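Local coordinates for protein MgGH51 (Meripilus giganteus, PDB 6ZPV) that probably hydrolyses terminal alpha-L-arabinofuranosyl residues from arabinose-containing polysaccharides, as a fungal GH51 alpha-L-arabinofuranosidase, at residues A[358-370]-A[379-392]. Sequence-based numbering, arbitrary orientation.
With NAG (2-acetamido-2-deoxy-beta-D-glucopyranose), chain B; NAG (2-acetamido-2-deoxy-beta-D-glucopyranose), chain C; BMA (beta-D-mannopyranose), chain D; MAN (alpha-D-mannopyranose), chain E.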
loop_
_atom_site.group_PDB
_atom_site.type_symbol
_atom_site.label_atom_id
_atom_site.label_comp_id
_atom_site.label_asym_id
_atom_site.label_seq_id
_atom_site.Cartn_x
_atom_site.Cartn_y
_atom_site.Cartn_z
ATOM N N SER A 358 2.022 28.983 -2.075
ATOM C CA SER A 358 1.129 28.816 -3.246
ATOM C C SER A 358 -0.134 28.030 -2.940
ATOM O O SER A 358 -1.068 28.093 -3.739
ATOM C CB SER A 358 1.899 28.167 -4.370
ATOM O OG SER A 358 2.242 26.847 -3.989
ATOM N N TYR A 359 -0.146 27.247 -1.874
ATOM C CA TYR A 359 -1.334 26.399 -1.662
ATOM C C TYR A 359 -2.608 27.218 -1.592
ATOM O O TYR A 359 -3.643 26.728 -2.069
ATOM C CB TYR A 359 -1.214 25.487 -0.440
ATOM C CG TYR A 359 -2.235 24.368 -0.391
ATOM C CD1 TYR A 359 -2.234 23.344 -1.341
ATOM C CD2 TYR A 359 -3.142 24.232 0.648
ATOM C CE1 TYR A 359 -3.054 22.241 -1.263
ATOM C CE2 TYR A 359 -3.955 23.112 0.763
ATOM C CZ TYR A 359 -3.871 22.090 -0.162
ATOM O OH TYR A 359 -4.628 20.945 0.038
ATOM N N PRO A 360 -2.666 28.447 -1.014
ATOM C CA PRO A 360 -3.957 29.129 -1.001
ATOM C C PRO A 360 -4.618 29.259 -2.383
ATOM O O PRO A 360 -5.797 28.961 -2.526
ATOM C CB PRO A 360 -3.665 30.418 -0.302
ATOM C CG PRO A 360 -2.523 30.088 0.647
ATOM C CD PRO A 360 -1.666 29.131 -0.160
ATOM N N TYR A 361 -3.877 29.649 -3.410
ATOM C CA TYR A 361 -4.485 29.770 -4.740
ATOM C C TYR A 361 -4.681 28.400 -5.376
ATOM O O TYR A 361 -5.605 28.211 -6.157
ATOM C CB TYR A 361 -3.775 30.781 -5.667
ATOM C CG TYR A 361 -2.418 30.394 -6.228
ATOM C CD1 TYR A 361 -2.298 29.410 -7.193
ATOM C CD2 TYR A 361 -1.257 31.034 -5.846
ATOM C CE1 TYR A 361 -1.050 29.082 -7.738
ATOM C CE2 TYR A 361 -0.021 30.719 -6.361
ATOM C CZ TYR A 361 0.079 29.768 -7.345
ATOM O OH TYR A 361 1.344 29.462 -7.840
ATOM N N ARG A 362 -3.767 27.459 -5.116
ATOM C CA ARG A 362 -3.923 26.117 -5.678
ATOM C C ARG A 362 -5.184 25.421 -5.089
ATOM O O ARG A 362 -6.036 24.920 -5.858
ATOM C CB ARG A 362 -2.665 25.273 -5.508
ATOM C CG ARG A 362 -1.470 25.868 -6.234
ATOM C CD ARG A 362 -0.195 25.030 -6.148
ATOM N NE ARG A 362 0.355 24.900 -4.795
ATOM C CZ ARG A 362 0.398 23.828 -4.015
ATOM N NH1 ARG A 362 -0.205 22.692 -4.351
ATOM N NH2 ARG A 362 1.072 23.870 -2.891
ATOM N N TRP A 363 -5.269 25.399 -3.773
ATOM C CA TRP A 363 -6.494 24.919 -3.105
ATOM C C TRP A 363 -7.706 25.681 -3.620
ATOM O O TRP A 363 -8.736 25.060 -3.960
ATOM C CB TRP A 363 -6.353 25.135 -1.579
ATOM C CG TRP A 363 -7.636 24.942 -0.817
ATOM C CD1 TRP A 363 -8.543 25.890 -0.478
ATOM C CD2 TRP A 363 -8.177 23.693 -0.348
ATOM N NE1 TRP A 363 -9.615 25.341 0.139
ATOM C CE2 TRP A 363 -9.412 23.992 0.240
ATOM C CE3 TRP A 363 -7.767 22.349 -0.393
ATOM C CZ2 TRP A 363 -10.229 23.023 0.808
ATOM C CZ3 TRP A 363 -8.576 21.395 0.161
ATOM C CH2 TRP A 363 -9.796 21.725 0.761
ATOM N N HIS A 364 -7.683 27.004 -3.625
ATOM C CA HIS A 364 -8.885 27.735 -4.045
ATOM C C HIS A 364 -9.305 27.311 -5.447
ATOM O O HIS A 364 -10.502 27.021 -5.676
ATOM C CB HIS A 364 -8.626 29.234 -4.011
ATOM C CG HIS A 364 -9.805 30.013 -4.523
ATOM N ND1 HIS A 364 -10.028 30.229 -5.879
ATOM C CD2 HIS A 364 -10.871 30.500 -3.883
ATOM C CE1 HIS A 364 -11.175 30.902 -6.027
ATOM N NE2 HIS A 364 -11.684 31.060 -4.870
ATOM N N ASP A 365 -8.369 27.290 -6.368
ATOM C CA ASP A 365 -8.779 27.072 -7.769
ATOM C C ASP A 365 -9.172 25.589 -8.005
ATOM O O ASP A 365 -10.155 25.334 -8.677
ATOM C CB ASP A 365 -7.684 27.531 -8.735
ATOM C CG ASP A 365 -7.438 29.039 -8.715
ATOM O OD1 ASP A 365 -8.158 29.771 -7.997
ATOM O OD2 ASP A 365 -6.572 29.479 -9.485
ATOM N N PHE A 366 -8.414 24.657 -7.421
ATOM C CA PHE A 366 -8.806 23.252 -7.534
ATOM C C PHE A 366 -10.120 23.011 -6.879
ATOM O O PHE A 366 -10.983 22.379 -7.512
ATOM C CB PHE A 366 -7.724 22.310 -6.961
ATOM C CG PHE A 366 -6.628 21.887 -7.910
ATOM C CD1 PHE A 366 -5.539 22.715 -8.144
ATOM C CD2 PHE A 366 -6.731 20.700 -8.578
ATOM C CE1 PHE A 366 -4.557 22.332 -9.044
ATOM C CE2 PHE A 366 -5.747 20.314 -9.494
ATOM C CZ PHE A 366 -4.664 21.122 -9.707
ATOM N N VAL A 367 -10.315 23.393 -5.628
ATOM C CA VAL A 367 -11.541 22.987 -4.928
ATOM C C VAL A 367 -12.746 23.764 -5.487
ATOM O O VAL A 367 -13.838 23.186 -5.602
ATOM C CB VAL A 367 -11.403 23.126 -3.398
ATOM C CG1 VAL A 367 -12.711 22.811 -2.699
ATOM C CG2 VAL A 367 -10.300 22.222 -2.925
ATOM N N THR A 368 -12.587 25.034 -5.876
ATOM C CA THR A 368 -13.745 25.737 -6.454
ATOM C C THR A 368 -14.257 24.927 -7.675
ATOM O O THR A 368 -15.464 24.686 -7.836
ATOM C CB THR A 368 -13.404 27.187 -6.818
ATOM O OG1 THR A 368 -13.037 27.886 -5.624
ATOM C CG2 THR A 368 -14.565 27.905 -7.457
ATOM N N ALA A 369 -13.317 24.548 -8.559
ATOM C CA ALA A 369 -13.692 23.788 -9.772
ATOM C C ALA A 369 -14.227 22.395 -9.435
ATOM O O ALA A 369 -15.261 21.961 -9.986
ATOM C CB ALA A 369 -12.538 23.718 -10.717
ATOM N N LEU A 370 -13.473 21.653 -8.610
ATOM C CA LEU A 370 -13.841 20.267 -8.349
ATOM C C LEU A 370 -15.121 20.165 -7.510
ATOM O O LEU A 370 -15.951 19.277 -7.765
ATOM C CB LEU A 370 -12.662 19.535 -7.698
ATOM C CG LEU A 370 -11.621 18.937 -8.639
ATOM C CD1 LEU A 370 -10.978 19.933 -9.604
ATOM C CD2 LEU A 370 -10.560 18.222 -7.865
ATOM N N PHE A 379 -13.610 17.471 0.301
ATOM C CA PHE A 379 -12.226 17.757 -0.076
ATOM C C PHE A 379 -11.366 18.009 1.145
ATOM O O PHE A 379 -11.717 18.808 2.035
ATOM C CB PHE A 379 -12.150 18.915 -1.082
ATOM C CG PHE A 379 -12.745 18.522 -2.425
ATOM C CD1 PHE A 379 -11.963 17.823 -3.344
ATOM C CD2 PHE A 379 -14.072 18.732 -2.721
ATOM C CE1 PHE A 379 -12.497 17.371 -4.544
ATOM C CE2 PHE A 379 -14.613 18.250 -3.901
ATOM C CZ PHE A 379 -13.839 17.565 -4.805
ATOM N N ILE A 380 -10.192 17.382 1.181
ATOM C CA ILE A 380 -9.283 17.417 2.354
ATOM C C ILE A 380 -8.054 18.261 2.014
ATOM O O ILE A 380 -7.353 17.978 1.017
ATOM C CB ILE A 380 -8.870 15.987 2.739
ATOM C CG1 ILE A 380 -10.047 15.048 2.954
ATOM C CG2 ILE A 380 -7.962 16.037 3.920
ATOM C CD1 ILE A 380 -9.721 13.603 2.924
ATOM N N ALA A 381 -7.767 19.255 2.859
ATOM C CA ALA A 381 -6.612 20.138 2.733
ATOM C C ALA A 381 -5.380 19.497 3.400
ATOM O O ALA A 381 -5.515 18.770 4.404
ATOM C CB ALA A 381 -6.943 21.479 3.327
ATOM N N THR A 382 -4.196 19.881 2.899
ATOM C CA THR A 382 -2.974 19.234 3.342
ATOM C C THR A 382 -1.964 20.176 3.976
ATOM O O THR A 382 -0.898 19.724 4.437
ATOM C CB THR A 382 -2.297 18.533 2.148
ATOM O OG1 THR A 382 -1.777 19.576 1.331
ATOM C CG2 THR A 382 -3.216 17.595 1.411
ATOM N N THR A 383 -2.230 21.488 3.996
ATOM C CA THR A 383 -1.433 22.404 4.775
ATOM C C THR A 383 -1.668 22.146 6.290
ATOM O O THR A 383 -2.617 21.441 6.664
ATOM C CB THR A 383 -1.759 23.853 4.388
ATOM O OG1 THR A 383 -3.161 23.982 4.096
ATOM C CG2 THR A 383 -0.933 24.296 3.198
ATOM N N ASN A 384 -0.831 22.781 7.106
ATOM C CA ASN A 384 -1.074 22.727 8.559
ATOM C C ASN A 384 -2.423 23.390 8.836
ATOM O O ASN A 384 -2.802 24.417 8.168
ATOM C CB ASN A 384 0.033 23.476 9.309
ATOM C CG ASN A 384 1.378 22.825 9.142
ATOM O OD1 ASN A 384 1.486 21.602 9.049
ATOM N ND2 ASN A 384 2.422 23.645 9.148
ATOM N N ALA A 385 -3.143 22.881 9.792
ATOM C CA ALA A 385 -4.516 23.349 9.988
ATOM C C ALA A 385 -4.541 24.840 10.249
ATOM O O ALA A 385 -3.883 25.320 11.169
ATOM C CB ALA A 385 -5.137 22.559 11.111
ATOM N N TRP A 386 -5.301 25.550 9.430
ATOM C CA TRP A 386 -5.687 26.962 9.623
ATOM C C TRP A 386 -4.579 27.974 9.379
ATOM O O TRP A 386 -4.841 29.178 9.536
ATOM C CB TRP A 386 -6.315 27.185 11.025
ATOM C CG TRP A 386 -7.393 26.184 11.262
ATOM C CD1 TRP A 386 -7.374 25.194 12.186
ATOM C CD2 TRP A 386 -8.597 26.011 10.537
ATOM N NE1 TRP A 386 -8.467 24.360 12.063
ATOM C CE2 TRP A 386 -9.246 24.876 11.073
ATOM C CE3 TRP A 386 -9.197 26.686 9.481
ATOM C CZ2 TRP A 386 -10.446 24.415 10.567
ATOM C CZ3 TRP A 386 -10.399 26.239 8.985
ATOM C CH2 TRP A 386 -11.010 25.106 9.526
ATOM N N ASN A 387 -3.407 27.547 8.973
ATOM C CA ASN A 387 -2.275 28.464 8.719
ATOM C C ASN A 387 -1.491 27.910 7.546
ATOM O O ASN A 387 -0.715 26.967 7.705
ATOM C CB ASN A 387 -1.385 28.635 9.929
ATOM C CG ASN A 387 -2.018 29.395 11.056
ATOM O OD1 ASN A 387 -2.153 30.626 10.933
ATOM N ND2 ASN A 387 -2.457 28.706 12.104
ATOM N N PRO A 388 -1.718 28.398 6.298
ATOM C CA PRO A 388 -2.435 29.621 5.990
ATOM C C PRO A 388 -3.928 29.405 5.966
ATOM O O PRO A 388 -4.439 28.297 5.851
ATOM C CB PRO A 388 -1.947 29.909 4.557
ATOM C CG PRO A 388 -1.650 28.547 3.975
ATOM C CD PRO A 388 -1.077 27.760 5.138
ATOM N N VAL A 389 -4.637 30.511 5.975
ATOM C CA VAL A 389 -6.098 30.504 5.921
ATOM C C VAL A 389 -6.572 30.264 4.482
ATOM O O VAL A 389 -6.163 30.957 3.576
ATOM C CB VAL A 389 -6.630 31.825 6.416
ATOM C CG1 VAL A 389 -8.151 31.794 6.354
ATOM C CG2 VAL A 389 -6.077 32.149 7.808
ATOM N N LEU A 390 -7.344 29.205 4.274
ATOM C CA LEU A 390 -7.802 28.772 2.960
ATOM C C LEU A 390 -9.225 29.183 2.631
ATOM O O LEU A 390 -10.055 29.260 3.532
ATOM C CB LEU A 390 -7.651 27.270 2.807
ATOM C CG LEU A 390 -6.254 26.715 3.063
ATOM C CD1 LEU A 390 -6.283 25.177 2.986
ATOM C CD2 LEU A 390 -5.238 27.266 2.084
ATOM N N SER A 391 -9.479 29.395 1.343
ATOM C CA SER A 391 -10.812 29.670 0.799
ATOM C C SER A 391 -10.980 28.767 -0.414
ATOM O O SER A 391 -10.139 28.777 -1.315
ATOM C CB SER A 391 -10.875 31.126 0.375
ATOM O OG SER A 391 -12.115 31.365 -0.226
ATOM N N PRO A 392 -12.065 27.975 -0.530
ATOM C CA PRO A 392 -13.124 27.835 0.476
ATOM C C PRO A 392 -12.611 27.217 1.783
ATOM O O PRO A 392 -11.558 26.597 1.858
ATOM C CB PRO A 392 -14.135 26.901 -0.254
ATOM C CG PRO A 392 -13.312 26.085 -1.157
ATOM C CD PRO A 392 -12.265 27.036 -1.637
HETATM C C1 NAG B . -12.232 26.038 14.230
HETATM C C2 NAG B . -12.075 27.176 13.191
HETATM C C3 NAG B . -10.655 27.658 12.975
HETATM C C4 NAG B . -9.837 27.856 14.199
HETATM C C5 NAG B . -10.059 26.634 15.086
HETATM C C6 NAG B . -9.395 26.816 16.466
HETATM C C7 NAG B . -14.004 27.052 11.695
HETATM C C8 NAG B . -14.622 26.415 10.444
HETATM N N2 NAG B . -12.737 26.831 11.944
HETATM O O3 NAG B . -10.624 28.832 12.127
HETATM O O4 NAG B . -8.424 27.929 13.997
HETATM O O5 NAG B . -11.414 26.406 15.384
HETATM O O6 NAG B . -9.825 28.038 17.069
HETATM O O7 NAG B . -14.666 27.820 12.399
HETATM C C1 NAG C . -7.839 29.205 13.953
HETATM C C2 NAG C . -6.347 29.073 14.227
HETATM C C3 NAG C . -5.681 30.400 14.132
HETATM C C4 NAG C . -6.005 30.937 12.734
HETATM C C5 NAG C . -7.505 30.877 12.398
HETATM C C6 NAG C . -7.846 31.279 10.938
HETATM C C7 NAG C . -5.572 27.299 15.721
HETATM C C8 NAG C . -5.436 26.872 17.186
HETATM N N2 NAG C . -6.141 28.463 15.547
HETATM O O3 NAG C . -4.263 30.196 14.219
HETATM O O4 NAG C . -5.689 32.340 12.633
HETATM O O5 NAG C . -8.019 29.580 12.583
HETATM O O6 NAG C . -9.232 31.163 10.518
HETATM O O7 NAG C . -5.229 26.542 14.833
HETATM C C1 BMA D . -4.430 32.713 12.133
HETATM C C2 BMA D . -4.605 34.119 11.514
HETATM C C3 BMA D . -3.251 34.658 11.082
HETATM C C4 BMA D . -2.248 34.652 12.239
HETATM C C5 BMA D . -2.209 33.285 12.886
HETATM C C6 BMA D . -1.367 33.325 14.179
HETATM O O2 BMA D . -5.236 35.048 12.426
HETATM O O3 BMA D . -3.393 36.011 10.607
HETATM O O4 BMA D . -0.951 35.057 11.839
HETATM O O5 BMA D . -3.524 32.867 13.270
HETATM O O6 BMA D . -1.094 31.949 14.536
HETATM C C1 MAN E . -3.345 36.111 9.190
HETATM C C2 MAN E . -3.101 37.567 8.837
HETATM C C3 MAN E . -4.309 38.488 9.181
HETATM C C4 MAN E . -5.559 37.915 8.576
HETATM C C5 MAN E . -5.773 36.450 9.006
HETATM C C6 MAN E . -7.074 35.851 8.384
HETATM O O2 MAN E . -2.820 37.672 7.412
HETATM O O3 MAN E . -4.094 39.761 8.616
HETATM O O4 MAN E . -6.682 38.723 8.944
HETATM O O5 MAN E . -4.597 35.703 8.656
HETATM O O6 MAN E . -6.856 35.702 6.953
HETATM O O HOH W 1 -7.154 29.808 -0.220
#
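Helix 359-370 meets strand 379-381, antiparallel at 174°, in the helix-to-strand half of a beta-alpha-beta unit of the (beta/alpha)8 barrel, and the loop after the strand runs out to a bound glycan, turns, and comes back along the helix. Trp-363 is wedged between strand and loop. Its CG lies anti to the backbone N (chi1 168°), sending the indole across to the loop, where NE1 donates to Pro-392 O (2.9 Å), in the carbonyl plane on a lone pair. Over one indole face lie Ala-381 CB, 3.9 Å from the six-membered ring centroid, and Leu-390 CD1, 4.0 Å from the five-membered one; Val-367 CG2 covers the opposite face. Tyr-359 OH accepts from Thr-382 N (3.1 Å) and also bonds Val-348 O. Water 1 bridges Pro-360 O and Ser-391 N, while Pro-360 CG packs on CG of Pro-388, whose preceding peptide bond is cis. At the turn of the loop, Trp-386 lays its ring under the chain B NAG, C3 3.6 Å above its plane, and Asn-387 ND2 donates to O3 of the chain C NAG (3.2 Å). With an alanine at Trp-386, the chain B NAG is likely to lose the flat surface under its C3, and Tyr-425 OH its indole N-H partner. Strand 379-381 runs between strands 345-348 and 396-403, and Phe-366 and Leu-370 pack the helix against helix 306-320.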